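Local coordinates for adenosine kinase, putative (Trypanosoma brucei, PDB 3OTX), which probably phosphorylates adenosine to AMP with ATP as phosphate donor, using magnesium, in the purine salvage pathway, at residues A[281-286]-A[320-325]. The protein carries 1 engineered substitution. Sequence-based numbering, arbitrary orientation.
Sequences ETVPVP and CCETGH. With AP5 (bis(adenosine)-5'-pentaphosphate), chain C.
H325 and V283 bury the most surface where the last strand of the large sheet, 279-283, and the loop after it run over helix 317-332. The imidazole reaches from the helix to the strand end, its CE1 3.3 Å from V283 O, which lies near the ring plane at the edge. Histidine suits the place because its flat ring can take a methyl on one face while a ring nitrogen still hydrogen-bonds. V285 CG2 sits over one face in a CH-pi contact, 3.8 Å from the centroid of the H325 ring and 14° off its normal, while C321 O, one helical turn back, lies above the opposite face, toward the rim. The hydrogen bond between NE2 and T272 OG1, on the neighbouring strand 270-276, holds the ring's rotation and satisfies this buried nitrogen.

V283 points its side chain at the helix. With CG1 anti to the backbone N (chi1 -175°), that methyl lies 3.7 Å from H325 CE1 and also touches E322 CG. The other methyl, CG2, packs 4.0 Å from C321 CB. A beta-branched valine suits a strand and offers two methyls that pack on the helix, and the short side chain of C321 presents its CB to the valine. E322 lends its aliphatic CG here and sends its carboxylate to R319 in a salt bridge.

V285 also meets the ligand, its CG1 3.6 Å from AP5 O2F, and H325 CD2 is 3.2 Å from the same ribose hydroxyl. P286 adds CD against H325 CB at 4.1 Å, and its carbonyl accepts a bond from Q329. The valine and histidine thus form part of the wall beside one ribose of the bisubstrate inhibitor, near the ADP-binding T266 and D268: part of the nucleotide-binding site of the ribokinase-like (PfkB) fold, where the loop after the edge strand of the large sheet meets helix 317-332.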
# COMPACT_ATOMS: atom_id res chain seq x y z
N GLU A 281 -1.95 -20.47 -9.65
CA GLU A 281 -1.21 -21.29 -8.70
C GLU A 281 -1.44 -20.75 -7.30
O GLU A 281 -1.93 -19.63 -7.10
CB GLU A 281 0.29 -21.20 -8.94
CG GLU A 281 0.78 -21.33 -10.35
CD GLU A 281 2.15 -20.70 -10.51
OE1 GLU A 281 3.03 -20.98 -9.66
OE2 GLU A 281 2.35 -19.93 -11.47
N THR A 282 -1.08 -21.55 -6.31
CA THR A 282 -1.08 -21.08 -4.94
C THR A 282 0.33 -21.19 -4.39
O THR A 282 1.07 -22.14 -4.70
CB THR A 282 -2.08 -21.86 -4.05
OG1 THR A 282 -1.87 -23.26 -4.19
CG2 THR A 282 -3.53 -21.55 -4.46
N VAL A 283 0.70 -20.20 -3.59
CA VAL A 283 2.00 -20.16 -2.95
C VAL A 283 1.81 -20.28 -1.43
O VAL A 283 1.28 -19.35 -0.80
CB VAL A 283 2.70 -18.82 -3.26
CG1 VAL A 283 4.10 -18.79 -2.70
CG2 VAL A 283 2.71 -18.54 -4.77
N PRO A 284 2.27 -21.39 -0.84
CA PRO A 284 2.03 -21.60 0.60
C PRO A 284 2.70 -20.57 1.47
O PRO A 284 3.78 -20.06 1.15
CB PRO A 284 2.63 -22.97 0.88
CG PRO A 284 2.71 -23.65 -0.44
CD PRO A 284 2.79 -22.60 -1.50
N VAL A 285 2.04 -20.25 2.57
CA VAL A 285 2.61 -19.34 3.55
C VAL A 285 3.29 -20.22 4.61
O VAL A 285 2.66 -21.14 5.17
CB VAL A 285 1.50 -18.49 4.19
CG1 VAL A 285 2.01 -17.77 5.45
CG2 VAL A 285 0.96 -17.49 3.20
N PRO A 286 4.59 -19.95 4.91
CA PRO A 286 5.28 -20.79 5.89
C PRO A 286 4.60 -20.77 7.27
O PRO A 286 4.12 -19.73 7.70
CB PRO A 286 6.69 -20.17 5.95
CG PRO A 286 6.84 -19.43 4.69
CD PRO A 286 5.46 -18.90 4.37
N CYS A 320 8.68 -13.81 -5.83
CA CYS A 320 8.26 -12.48 -5.38
C CYS A 320 7.25 -12.68 -4.24
O CYS A 320 7.33 -12.02 -3.19
CB CYS A 320 7.65 -11.69 -6.54
SG CYS A 320 8.90 -11.18 -7.77
N CYS A 321 6.34 -13.62 -4.43
CA CYS A 321 5.38 -14.00 -3.37
C CYS A 321 6.05 -14.56 -2.11
O CYS A 321 5.73 -14.15 -0.99
CB CYS A 321 4.30 -14.97 -3.90
SG CYS A 321 3.21 -14.28 -5.13
N GLU A 322 6.98 -15.51 -2.28
CA GLU A 322 7.79 -16.04 -1.17
C GLU A 322 8.48 -14.91 -0.40
O GLU A 322 8.51 -14.92 0.82
CB GLU A 322 8.79 -17.10 -1.66
CG GLU A 322 8.09 -18.35 -2.19
CD GLU A 322 8.99 -19.25 -3.01
OE1 GLU A 322 8.51 -20.36 -3.33
OE2 GLU A 322 10.16 -18.88 -3.30
N THR A 323 9.02 -13.94 -1.13
CA THR A 323 9.72 -12.82 -0.49
C THR A 323 8.73 -11.94 0.30
O THR A 323 9.03 -11.52 1.44
CB THR A 323 10.50 -11.99 -1.52
OG1 THR A 323 11.36 -12.86 -2.26
CG2 THR A 323 11.34 -10.92 -0.82
N GLY A 324 7.56 -11.70 -0.28
CA GLY A 324 6.51 -10.95 0.40
C GLY A 324 6.07 -11.68 1.66
O GLY A 324 5.76 -11.04 2.66
N HIS A 325 6.01 -13.02 1.62
CA HIS A 325 5.66 -13.76 2.84
C HIS A 325 6.72 -13.55 3.91
O HIS A 325 6.40 -13.39 5.09
CB HIS A 325 5.51 -15.25 2.59
CG HIS A 325 4.40 -15.60 1.67
ND1 HIS A 325 4.33 -16.83 1.05
CD2 HIS A 325 3.31 -14.90 1.27
CE1 HIS A 325 3.24 -16.87 0.29
NE2 HIS A 325 2.61 -15.72 0.41
PA AP5 C . -2.87 -10.73 4.81
O1A AP5 C . -3.60 -10.90 6.14
O2A AP5 C . -3.55 -11.41 3.64
O3A AP5 C . -2.68 -9.19 4.39
PB AP5 C . -3.73 -7.98 4.61
O1B AP5 C . -5.13 -8.47 4.84
O2B AP5 C . -3.51 -7.03 3.49
O3B AP5 C . -3.14 -7.39 5.96
PG AP5 C . -3.74 -6.46 7.10
O1G AP5 C . -2.97 -6.75 8.35
O2G AP5 C . -5.21 -6.67 7.39
O3G AP5 C . -3.33 -5.07 6.54
PD AP5 C . -3.58 -3.58 7.13
O1D AP5 C . -4.35 -3.56 8.44
O2D AP5 C . -4.12 -2.79 5.97
O3D AP5 C . -2.07 -3.15 7.50
PE AP5 C . -1.01 -2.48 6.49
O1E AP5 C . -1.11 -3.13 5.14
O2E AP5 C . 0.37 -2.47 7.17
O5F AP5 C . -1.35 -11.20 5.03
C5F AP5 C . -0.37 -10.99 4.01
C4F AP5 C . 0.75 -11.99 4.21
O4F AP5 C . 1.26 -11.89 5.55
C3F AP5 C . 0.33 -13.45 4.11
O3F AP5 C . 0.39 -13.87 2.76
C2F AP5 C . 1.29 -14.15 5.02
O2F AP5 C . 2.52 -14.36 4.36
C1F AP5 C . 1.53 -13.11 6.12
N9A AP5 C . 0.62 -13.26 7.29
C8A AP5 C . -0.44 -12.42 7.64
N7A AP5 C . -0.99 -12.91 8.79
C5A AP5 C . -0.30 -14.01 9.17
C6A AP5 C . -0.39 -14.86 10.25
N6A AP5 C . -1.24 -14.63 11.26
N1A AP5 C . 0.50 -15.90 10.35
C2A AP5 C . 1.50 -16.10 9.41
N3A AP5 C . 1.58 -15.24 8.34
C4A AP5 C . 0.72 -14.21 8.23
O5J AP5 C . -1.54 -0.96 6.33
C5J AP5 C . -1.61 -0.11 7.47
C4J AP5 C . -1.33 1.28 6.94
O4J AP5 C . -2.44 1.77 6.17
C3J AP5 C . -1.17 2.34 8.03
O3J AP5 C . 0.22 2.65 8.15
C2J AP5 C . -2.02 3.53 7.55
O2J AP5 C . -1.35 4.78 7.63
C1J AP5 C . -2.29 3.16 6.11
N9B AP5 C . -3.49 3.80 5.55
C8B AP5 C . -4.76 3.68 6.06
N7B AP5 C . -5.56 4.46 5.29
C5B AP5 C . -4.81 5.05 4.31
C6B AP5 C . -5.13 5.92 3.26
N6B AP5 C . -6.35 6.44 3.06
N1B AP5 C . -4.08 6.34 2.49
C2B AP5 C . -2.79 5.88 2.62
N3B AP5 C . -2.47 5.06 3.68
C4B AP5 C . -3.49 4.63 4.48